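D-glycerate 3-kinase (Cryptococcus neoformans var. grubii serotype A, PDB 6CKG) probably phosphorylates D-glycerate at its 3-hydroxyl using ATP, as a P-loop kinase. Local coordinates at residues A[84-92]-A[152-163]; A[257-265]-A[316-324]. All coordinates share one frame; numbering follows the deposited sequence.

Interaction 1: residues A[84-92]-A[152-163]; sequences LDDFYLTHS and YDKSLFKGEGDR. With EDO (1,2-ethanediol), chain C.
Tyr88 and Tyr152 form the tightly packed part of this contact. The edge of the Tyr88 ring is directed at the face of Tyr152 in a T-shaped stack, with ring centroids 5.0 Å apart. Tyr88 CB lies over the same face, 3.5 Å from Tyr152 CE1. Asp162 O sits over the opposite face, which leaves the Tyr152 ring sandwiched. Its backbone is held too: Tyr152 N donates to Asp86 OD1 at 3.0 Å. Beside the tyrosines, Arg163 NH2 reaches Tyr88 O and also forms a salt bridge with Asp117. Thr90 CG2 covers one face of that guanidinium.

The outer side is more polar and more open to solvent. His91 stacks flat on Phe157, centroids 3.7 Å apart and planes only 4° from parallel. With CG anti to the backbone N (chi1 -172°), the imidazole extends toward the 152-163 segment. There His91 NE2 donates to Glu160 OE1 at 2.7 Å, in the ring plane and almost straight. Stack and bond together fix the rotation of the imidazole. His91 N gives a 2.7 Å bond to Asp162 OD1, which it meets from above the carboxylate plane. At the other end, exposed Lys154 stretches out to a salt bridge, Lys154 NZ to Asp85 OD2, 2.9 Å. Asp86 OD2 binds an ethanediol, probably from the crystallisation liquor.

Thr90 is the N-cap of helix 91-100. The arrangement is that of a β-hairpin, strands 146-153 and 162-171, whose connecting end grips the segment leaving strand 79-83, at the carboxyl-terminal ends of the parallel strands of a P-loop kinase sheet.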
loop_
_atom_site.group_PDB
_atom_site.type_symbol
_atom_site.label_atom_id
_atom_site.label_comp_id
_atom_site.label_asym_id
_atom_site.label_seq_id
_atom_site.Cartn_x
_atom_site.Cartn_y
_atom_site.Cartn_z
ATOM N N LEU A 84 1.990 0.689 4.952
ATOM C CA LEU A 84 1.011 -0.335 5.322
ATOM C C LEU A 84 1.646 -1.514 6.064
ATOM O O LEU A 84 1.068 -2.034 7.026
ATOM C CB LEU A 84 0.287 -0.825 4.072
ATOM C CG LEU A 84 -0.816 -1.859 4.299
ATOM C CD1 LEU A 84 -1.934 -1.206 5.087
ATOM C CD2 LEU A 84 -1.322 -2.351 2.938
ATOM N N ASP A 85 2.836 -1.946 5.641
ATOM C CA ASP A 85 3.461 -3.116 6.256
ATOM C C ASP A 85 3.815 -2.881 7.722
ATOM O O ASP A 85 3.932 -3.842 8.484
ATOM C CB ASP A 85 4.729 -3.503 5.507
ATOM C CG ASP A 85 4.465 -3.976 4.103
ATOM O OD1 ASP A 85 3.327 -3.814 3.593
ATOM O OD2 ASP A 85 5.423 -4.507 3.508
ATOM N N ASP A 86 4.024 -1.629 8.134
ATOM C CA ASP A 86 4.312 -1.383 9.543
ATOM C C ASP A 86 3.085 -1.574 10.419
ATOM O O ASP A 86 3.209 -1.545 11.650
ATOM C CB ASP A 86 4.868 0.028 9.741
ATOM C CG ASP A 86 6.291 0.147 9.280
ATOM O OD1 ASP A 86 7.110 -0.694 9.704
ATOM O OD2 ASP A 86 6.580 1.059 8.466
ATOM N N PHE A 87 1.922 -1.786 9.808
ATOM C CA PHE A 87 0.654 -1.942 10.499
ATOM C C PHE A 87 0.099 -3.368 10.395
ATOM O O PHE A 87 -1.086 -3.592 10.661
ATOM C CB PHE A 87 -0.347 -0.924 9.956
ATOM C CG PHE A 87 -0.033 0.500 10.348
ATOM C CD1 PHE A 87 0.870 1.262 9.617
ATOM C CD2 PHE A 87 -0.646 1.074 11.448
ATOM C CE1 PHE A 87 1.159 2.566 9.988
ATOM C CE2 PHE A 87 -0.355 2.386 11.825
ATOM C CZ PHE A 87 0.544 3.124 11.097
ATOM N N TYR A 88 0.929 -4.345 10.040
ATOM C CA TYR A 88 0.511 -5.740 10.181
ATOM C C TYR A 88 0.075 -6.035 11.617
ATOM O O TYR A 88 0.537 -5.403 12.574
ATOM C CB TYR A 88 1.653 -6.688 9.812
ATOM C CG TYR A 88 1.906 -6.926 8.336
ATOM C CD1 TYR A 88 0.869 -7.267 7.463
ATOM C CD2 TYR A 88 3.195 -6.857 7.830
ATOM C CE1 TYR A 88 1.129 -7.498 6.132
ATOM C CE2 TYR A 88 3.463 -7.091 6.514
ATOM C CZ TYR A 88 2.438 -7.408 5.661
ATOM O OH TYR A 88 2.744 -7.644 4.341
ATOM N N LEU A 89 -0.824 -7.016 11.761
ATOM C CA LEU A 89 -1.169 -7.555 13.070
ATOM C C LEU A 89 0.086 -7.930 13.841
ATOM O O LEU A 89 1.114 -8.289 13.258
ATOM C CB LEU A 89 -2.056 -8.808 12.932
ATOM C CG LEU A 89 -3.421 -8.601 12.284
ATOM C CD1 LEU A 89 -4.046 -9.979 11.958
ATOM C CD2 LEU A 89 -4.306 -7.770 13.220
ATOM N N THR A 90 -0.002 -7.846 15.169
ATOM C CA THR A 90 1.042 -8.441 15.988
ATOM C C THR A 90 1.110 -9.931 15.670
ATOM O O THR A 90 0.159 -10.510 15.147
ATOM C CB THR A 90 0.765 -8.241 17.482
ATOM O OG1 THR A 90 -0.403 -8.980 17.846
ATOM C CG2 THR A 90 0.553 -6.772 17.815
ATOM N N HIS A 91 2.254 -10.556 15.976
ATOM C CA HIS A 91 2.380 -11.989 15.717
ATOM C C HIS A 91 1.281 -12.781 16.425
ATOM O O HIS A 91 0.710 -13.718 15.853
ATOM C CB HIS A 91 3.763 -12.492 16.149
ATOM C CG HIS A 91 4.041 -13.908 15.737
ATOM N ND1 HIS A 91 3.895 -14.977 16.595
ATOM C CD2 HIS A 91 4.433 -14.430 14.549
ATOM C CE1 HIS A 91 4.193 -16.096 15.958
ATOM N NE2 HIS A 91 4.517 -15.792 14.713
ATOM N N SER A 92 0.974 -12.422 17.676
ATOM C CA SER A 92 -0.066 -13.139 18.413
ATOM C C SER A 92 -1.413 -13.058 17.696
ATOM O O SER A 92 -2.121 -14.067 17.551
ATOM C CB SER A 92 -0.172 -12.588 19.836
ATOM O OG SER A 92 -0.970 -13.447 20.616
ATOM N N TYR A 152 7.249 -2.451 12.170
ATOM C CA TYR A 152 7.097 -3.901 12.076
ATOM C C TYR A 152 8.432 -4.524 11.675
ATOM O O TYR A 152 9.044 -4.111 10.682
ATOM C CB TYR A 152 5.988 -4.260 11.081
ATOM C CG TYR A 152 5.607 -5.737 11.042
ATOM C CD1 TYR A 152 4.644 -6.262 11.919
ATOM C CD2 TYR A 152 6.200 -6.592 10.130
ATOM C CE1 TYR A 152 4.280 -7.611 11.880
ATOM C CE2 TYR A 152 5.832 -7.941 10.066
ATOM C CZ TYR A 152 4.879 -8.440 10.949
ATOM O OH TYR A 152 4.521 -9.757 10.884
ATOM N N ASP A 153 8.895 -5.506 12.460
ATOM C CA ASP A 153 10.188 -6.151 12.238
ATOM C C ASP A 153 9.909 -7.516 11.615
ATOM O O ASP A 153 9.552 -8.472 12.308
ATOM C CB ASP A 153 10.984 -6.243 13.535
ATOM C CG ASP A 153 12.351 -6.890 13.352
ATOM O OD1 ASP A 153 12.620 -7.506 12.302
ATOM O OD2 ASP A 153 13.162 -6.792 14.284
ATOM N N LYS A 154 10.097 -7.604 10.300
ATOM C CA LYS A 154 9.759 -8.813 9.565
ATOM C C LYS A 154 10.645 -9.994 9.921
ATOM O O LYS A 154 10.303 -11.122 9.565
ATOM C CB LYS A 154 9.838 -8.538 8.064
ATOM C CG LYS A 154 8.930 -7.405 7.635
ATOM C CD LYS A 154 8.955 -7.172 6.122
ATOM C CE LYS A 154 7.750 -6.334 5.692
ATOM N NZ LYS A 154 7.925 -5.796 4.329
ATOM N N SER A 155 11.764 -9.771 10.609
ATOM C CA SER A 155 12.668 -10.863 10.931
ATOM C C SER A 155 12.263 -11.630 12.182
ATOM O O SER A 155 12.762 -12.741 12.389
ATOM C CB SER A 155 14.098 -10.337 11.112
ATOM O OG SER A 155 14.257 -9.611 12.322
ATOM N N LEU A 156 11.388 -11.077 13.021
ATOM C CA LEU A 156 11.074 -11.729 14.287
ATOM C C LEU A 156 10.330 -13.042 14.051
ATOM O O LEU A 156 9.767 -13.286 12.983
ATOM C CB LEU A 156 10.256 -10.797 15.182
ATOM C CG LEU A 156 11.024 -9.518 15.530
ATOM C CD1 LEU A 156 10.135 -8.517 16.268
ATOM C CD2 LEU A 156 12.262 -9.863 16.323
ATOM N N PHE A 157 10.355 -13.903 15.064
ATOM C CA PHE A 157 9.767 -15.235 14.970
ATOM C C PHE A 157 10.284 -15.959 13.731
ATOM O O PHE A 157 9.522 -16.506 12.931
ATOM C CB PHE A 157 8.237 -15.162 14.995
ATOM C CG PHE A 157 7.683 -14.799 16.347
ATOM C CD1 PHE A 157 7.443 -15.785 17.303
ATOM C CD2 PHE A 157 7.440 -13.471 16.679
ATOM C CE1 PHE A 157 6.953 -15.455 18.569
ATOM C CE2 PHE A 157 6.958 -13.128 17.937
ATOM C CZ PHE A 157 6.708 -14.118 18.886
ATOM N N LYS A 158 11.610 -15.917 13.560
ATOM C CA LYS A 158 12.299 -16.644 12.495
ATOM C C LYS A 158 11.779 -16.252 11.120
ATOM O O LYS A 158 11.703 -17.081 10.212
ATOM C CB LYS A 158 12.187 -18.160 12.691
ATOM N N GLY A 159 11.374 -15.000 10.968
ATOM C CA GLY A 159 10.925 -14.483 9.690
ATOM C C GLY A 159 9.426 -14.355 9.533
ATOM O O GLY A 159 8.973 -13.790 8.526
ATOM N N GLU A 160 8.635 -14.858 10.480
ATOM C CA GLU A 160 7.193 -14.650 10.361
ATOM C C GLU A 160 6.809 -13.207 10.661
ATOM O O GLU A 160 5.797 -12.720 10.147
ATOM C CB GLU A 160 6.444 -15.608 11.278
ATOM C CG GLU A 160 6.643 -17.038 10.892
ATOM C CD GLU A 160 6.135 -17.986 11.954
ATOM O OE1 GLU A 160 5.416 -17.527 12.862
ATOM O OE2 GLU A 160 6.465 -19.182 11.886
ATOM N N GLY A 161 7.589 -12.517 11.479
ATOM C CA GLY A 161 7.366 -11.103 11.708
ATOM C C GLY A 161 6.610 -10.827 13.007
ATOM O O GLY A 161 5.847 -11.656 13.516
ATOM N N ASP A 162 6.818 -9.623 13.535
ATOM C CA ASP A 162 6.054 -9.124 14.669
ATOM C C ASP A 162 6.266 -7.615 14.765
ATOM O O ASP A 162 7.233 -7.076 14.220
ATOM C CB ASP A 162 6.479 -9.820 15.961
ATOM C CG ASP A 162 5.512 -9.593 17.106
ATOM O OD1 ASP A 162 4.379 -9.137 16.879
ATOM O OD2 ASP A 162 5.901 -9.883 18.250
ATOM N N ARG A 163 5.341 -6.940 15.452
ATOM C CA ARG A 163 5.491 -5.515 15.720
ATOM C C ARG A 163 6.741 -5.273 16.555
ATOM O O ARG A 163 6.996 -5.978 17.529
ATOM C CB ARG A 163 4.262 -4.972 16.457
ATOM C CG ARG A 163 4.223 -3.423 16.582
ATOM C CD ARG A 163 2.817 -2.942 16.960
ATOM N NE ARG A 163 1.820 -3.417 15.996
ATOM C CZ ARG A 163 0.522 -3.557 16.261
ATOM N NH1 ARG A 163 0.057 -3.250 17.462
ATOM N NH2 ARG A 163 -0.316 -4.002 15.317
HETATM C C1 EDO C . 6.426 4.174 10.686
HETATM O O1 EDO C . 7.125 2.918 10.806
HETATM C C2 EDO C . 5.054 3.926 10.069
HETATM O O2 EDO C . 5.229 3.377 8.755
HETATM O O HOH W 1 2.688 -3.805 13.277
HETATM O O HOH W 2 8.184 -3.220 8.048
HETATM O O HOH W 3 1.993 -10.248 11.568
HETATM O O HOH W 4 2.735 -10.701 19.206
#

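Interaction 2: residues A[257-265]-A[316-324]; sequences SYVWTWRLQ and FIVNIKREI
The start of helix 258-273 faces a type I β turn, Asn319 to Arg322, that follows strand 313-318. The backbones come closest at Tyr258 and Ile320, with CA atoms 6.0 Å apart. Ile320 CB sits 3.9 Å from the Tyr258 ring centroid, almost directly above it, in a CH-pi contact. Ile320 CG1 lies anti to the backbone N (chi1 -165°), and Ile320 CD1 beyond it reaches Tyr258 CD1, 3.6 Å away. One turn along the helix, Trp262 NE1 donates to Ile320 O at 2.8 Å. This bond is nearly straight (177°) and lies in the indole plane, though it is tilted from the carbonyl plane. At the far rim Trp262 CH2 touches Val318 CG2, 3.8 Å away.

Arg322 runs extended over one indole face, and Tyr258 CB packs on the other. The guanidinium stacks on the pyrrole part in an off-centre cation-pi contact, planes 29° apart. Arg322 NH2 donates to Gln265 OE1 at 3.2 Å, while Arg322 NE bonds to Gly57 O. Water bridges Tyr258 OH to Ile320 N. Gly57 lies in the glycine-rich P-loop sequence, part of which is not modelled, so this helix-to-hairpin-turn packing borders the P-loop of the kinase fold.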
loop_
_atom_site.group_PDB
_atom_site.type_symbol
_atom_site.label_atom_id
_atom_site.label_comp_id
_atom_site.label_asym_id
_atom_site.label_seq_id
_atom_site.Cartn_x
_atom_site.Cartn_y
_atom_site.Cartn_z
ATOM N N SER A 257 3.165 -8.975 -15.107
ATOM C CA SER A 257 4.253 -9.946 -15.032
ATOM C C SER A 257 5.531 -9.336 -14.480
ATOM O O SER A 257 6.369 -10.067 -13.936
ATOM C CB SER A 257 4.528 -10.544 -16.410
ATOM O OG SER A 257 5.081 -9.568 -17.276
ATOM N N TYR A 258 5.700 -8.013 -14.602
ATOM C CA TYR A 258 6.901 -7.363 -14.084
ATOM C C TYR A 258 7.072 -7.611 -12.591
ATOM O O TYR A 258 8.203 -7.651 -12.097
ATOM C CB TYR A 258 6.856 -5.849 -14.348
ATOM C CG TYR A 258 6.781 -5.411 -15.806
ATOM C CD1 TYR A 258 6.835 -6.335 -16.851
ATOM C CD2 TYR A 258 6.661 -4.064 -16.131
ATOM C CE1 TYR A 258 6.760 -5.927 -18.167
ATOM C CE2 TYR A 258 6.590 -3.647 -17.448
ATOM C CZ TYR A 258 6.639 -4.581 -18.459
ATOM O OH TYR A 258 6.569 -4.157 -19.765
ATOM N N VAL A 259 5.972 -7.796 -11.859
ATOM C CA VAL A 259 6.062 -7.877 -10.401
ATOM C C VAL A 259 6.922 -9.061 -9.975
ATOM O O VAL A 259 7.748 -8.944 -9.059
ATOM C CB VAL A 259 4.655 -7.942 -9.782
ATOM C CG1 VAL A 259 4.743 -8.078 -8.276
ATOM C CG2 VAL A 259 3.850 -6.706 -10.165
ATOM N N TRP A 260 6.747 -10.214 -10.634
ATOM C CA TRP A 260 7.617 -11.364 -10.390
ATOM C C TRP A 260 9.071 -11.022 -10.684
ATOM O O TRP A 260 9.968 -11.313 -9.884
ATOM C CB TRP A 260 7.200 -12.551 -11.265
ATOM C CG TRP A 260 6.073 -13.402 -10.766
ATOM C CD1 TRP A 260 6.114 -14.315 -9.744
ATOM C CD2 TRP A 260 4.746 -13.466 -11.306
ATOM N NE1 TRP A 260 4.886 -14.922 -9.600
ATOM C CE2 TRP A 260 4.029 -14.419 -10.547
ATOM C CE3 TRP A 260 4.090 -12.799 -12.349
ATOM C CZ2 TRP A 260 2.691 -14.722 -10.801
ATOM C CZ3 TRP A 260 2.762 -13.102 -12.598
ATOM C CH2 TRP A 260 2.077 -14.054 -11.827
ATOM N N THR A 261 9.322 -10.439 -11.857
ATOM C CA THR A 261 10.687 -10.130 -12.266
ATOM C C THR A 261 11.344 -9.149 -11.296
ATOM O O THR A 261 12.482 -9.355 -10.862
ATOM C CB THR A 261 10.678 -9.567 -13.686
ATOM O OG1 THR A 261 10.058 -10.512 -14.567
ATOM C CG2 THR A 261 12.100 -9.266 -14.155
ATOM N N TRP A 262 10.629 -8.079 -10.941
ATOM C CA TRP A 262 11.160 -7.089 -10.008
ATOM C C TRP A 262 11.444 -7.703 -8.640
ATOM O O TRP A 262 12.495 -7.453 -8.040
ATOM C CB TRP A 262 10.177 -5.929 -9.870
ATOM C CG TRP A 262 10.099 -5.038 -11.064
ATOM C CD1 TRP A 262 11.053 -4.856 -12.023
ATOM C CD2 TRP A 262 8.995 -4.197 -11.427
ATOM N NE1 TRP A 262 10.609 -3.950 -12.962
ATOM C CE2 TRP A 262 9.351 -3.529 -12.615
ATOM C CE3 TRP A 262 7.744 -3.939 -10.857
ATOM C CZ2 TRP A 262 8.497 -2.626 -13.250
ATOM C CZ3 TRP A 262 6.897 -3.044 -11.489
ATOM C CH2 TRP A 262 7.278 -2.401 -12.678
ATOM N N ARG A 263 10.511 -8.506 -8.121
ATOM C CA ARG A 263 10.710 -9.069 -6.790
ATOM C C ARG A 263 11.872 -10.051 -6.768
ATOM O O ARG A 263 12.556 -10.178 -5.746
ATOM C CB ARG A 263 9.427 -9.738 -6.298
ATOM C CG ARG A 263 9.463 -10.132 -4.822
ATOM C CD ARG A 263 9.769 -8.934 -3.929
ATOM N NE ARG A 263 9.860 -9.297 -2.517
ATOM C CZ ARG A 263 10.946 -9.808 -1.946
ATOM N NH1 ARG A 263 12.036 -10.024 -2.671
ATOM N NH2 ARG A 263 10.946 -10.108 -0.652
ATOM N N LEU A 264 12.117 -10.751 -7.881
ATOM C CA LEU A 264 13.314 -11.582 -7.988
ATOM C C LEU A 264 14.578 -10.727 -7.993
ATOM O O LEU A 264 15.549 -11.036 -7.293
ATOM C CB LEU A 264 13.251 -12.449 -9.246
ATOM C CG LEU A 264 12.683 -13.853 -9.046
ATOM C CD1 LEU A 264 12.692 -14.627 -10.355
ATOM C CD2 LEU A 264 13.476 -14.591 -7.982
ATOM N N GLN A 265 14.595 -9.661 -8.799
ATOM C CA GLN A 265 15.729 -8.735 -8.783
ATOM C C GLN A 265 15.998 -8.226 -7.377
ATOM O O GLN A 265 17.150 -8.183 -6.925
ATOM C CB GLN A 265 15.473 -7.539 -9.701
ATOM C CG GLN A 265 15.284 -7.836 -11.175
ATOM C CD GLN A 265 15.154 -6.551 -11.974
ATOM O OE1 GLN A 265 15.561 -5.487 -11.507
ATOM N NE2 GLN A 265 14.582 -6.639 -13.174
ATOM N N PHE A 316 1.687 6.831 -12.855
ATOM C CA PHE A 316 2.867 6.633 -13.682
ATOM C C PHE A 316 2.802 5.236 -14.268
ATOM O O PHE A 316 2.642 4.265 -13.529
ATOM C CB PHE A 316 4.162 6.773 -12.879
ATOM C CG PHE A 316 4.377 8.143 -12.289
ATOM C CD1 PHE A 316 4.896 9.172 -13.061
ATOM C CD2 PHE A 316 4.091 8.386 -10.959
ATOM C CE1 PHE A 316 5.107 10.432 -12.513
ATOM C CE2 PHE A 316 4.294 9.639 -10.402
ATOM C CZ PHE A 316 4.808 10.662 -11.174
ATOM N N ILE A 317 2.922 5.136 -15.584
ATOM C CA ILE A 317 2.980 3.851 -16.266
ATOM C C ILE A 317 4.440 3.586 -16.592
ATOM O O ILE A 317 5.091 4.408 -17.243
ATOM C CB ILE A 317 2.106 3.857 -17.530
ATOM C CG1 ILE A 317 0.655 4.152 -17.136
ATOM C CG2 ILE A 317 2.242 2.544 -18.290
ATOM C CD1 ILE A 317 -0.306 4.259 -18.285
ATOM N N VAL A 318 4.970 2.459 -16.121
ATOM C CA VAL A 318 6.406 2.212 -16.208
ATOM C C VAL A 318 6.677 0.925 -16.983
ATOM O O VAL A 318 5.857 -0.003 -17.007
ATOM C CB VAL A 318 7.043 2.156 -14.801
ATOM C CG1 VAL A 318 6.870 3.490 -14.082
ATOM C CG2 VAL A 318 6.431 1.037 -13.986
ATOM N N ASN A 319 7.844 0.874 -17.631
ATOM C CA ASN A 319 8.269 -0.340 -18.311
ATOM C C ASN A 319 9.056 -1.209 -17.330
ATOM O O ASN A 319 9.163 -0.896 -16.141
ATOM C CB ASN A 319 9.062 -0.017 -19.584
ATOM C CG ASN A 319 10.341 0.778 -19.320
ATOM O OD1 ASN A 319 10.835 0.857 -18.194
ATOM N ND2 ASN A 319 10.886 1.368 -20.381
ATOM N N ILE A 320 9.623 -2.312 -17.825
ATOM C CA ILE A 320 10.273 -3.265 -16.933
ATOM C C ILE A 320 11.543 -2.683 -16.332
ATOM O O ILE A 320 11.964 -3.104 -15.248
ATOM C CB ILE A 320 10.552 -4.595 -17.662
ATOM C CG1 ILE A 320 10.871 -5.695 -16.643
ATOM C CG2 ILE A 320 11.679 -4.430 -18.678
ATOM C CD1 ILE A 320 10.343 -7.073 -17.031
ATOM N N LYS A 321 12.153 -1.702 -16.992
ATOM C CA LYS A 321 13.284 -0.993 -16.418
ATOM C C LYS A 321 12.853 0.130 -15.488
ATOM O O LYS A 321 13.682 0.970 -15.127
ATOM C CB LYS A 321 14.178 -0.441 -17.529
ATOM C CG LYS A 321 14.832 -1.519 -18.383
ATOM C CD LYS A 321 15.509 -0.904 -19.595
ATOM C CE LYS A 321 16.988 -1.217 -19.625
ATOM N NZ LYS A 321 17.636 -0.590 -20.813
ATOM N N ARG A 322 11.575 0.157 -15.109
ATOM C CA ARG A 322 11.013 1.128 -14.174
ATOM C C ARG A 322 11.061 2.547 -14.714
ATOM O O ARG A 322 10.906 3.503 -13.953
ATOM C CB ARG A 322 11.705 1.059 -12.808
ATOM C CG ARG A 322 11.684 -0.325 -12.190
ATOM C CD ARG A 322 12.480 -0.351 -10.899
ATOM N NE ARG A 322 12.383 -1.641 -10.214
ATOM C CZ ARG A 322 13.198 -2.669 -10.435
ATOM N NH1 ARG A 322 13.036 -3.798 -9.757
ATOM N NH2 ARG A 322 14.175 -2.566 -11.331
ATOM N N GLU A 323 11.261 2.699 -16.019
ATOM C CA GLU A 323 11.250 4.015 -16.640
ATOM C C GLU A 323 9.818 4.431 -16.941
ATOM O O GLU A 323 9.011 3.626 -17.402
ATOM C CB GLU A 323 12.076 3.999 -17.923
ATOM C CG GLU A 323 13.519 3.600 -17.707
ATOM C CD GLU A 323 14.200 3.141 -18.980
ATOM O OE1 GLU A 323 13.494 2.889 -19.983
ATOM O OE2 GLU A 323 15.445 3.029 -18.971
ATOM N N ILE A 324 9.499 5.694 -16.666
ATOM C CA ILE A 324 8.165 6.195 -16.969
ATOM C C ILE A 324 7.973 6.176 -18.481
ATOM O O ILE A 324 8.776 6.740 -19.229
ATOM C CB ILE A 324 7.970 7.606 -16.401
ATOM C CG1 ILE A 324 8.013 7.560 -14.880
ATOM C CG2 ILE A 324 6.654 8.216 -16.894
ATOM C CD1 ILE A 324 8.188 8.920 -14.264
HETATM O O HOH W 5 8.936 -3.336 -20.531
HETATM O O HOH W 6 14.597 -4.134 -14.989
#

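Both contacts are partly buried and lie beyond the carboxyl ends of parallel strands, but they share no helix or strand. Interaction 1 follows strand 79-83, one outermost strand of the six-stranded sheet. Interaction 2 lies toward the other side, at the turn leading to outermost strand 324-329. Their centres are 26 Å apart. Interaction 1 joins a separate two-stranded hairpin to the main domain, largely through carboxylates, with buried tyrosines inside. Interaction 2 joins a helix to a turn, with one buried indole as its hub and exposed aliphatic and guanidinium groups laid on aromatic faces.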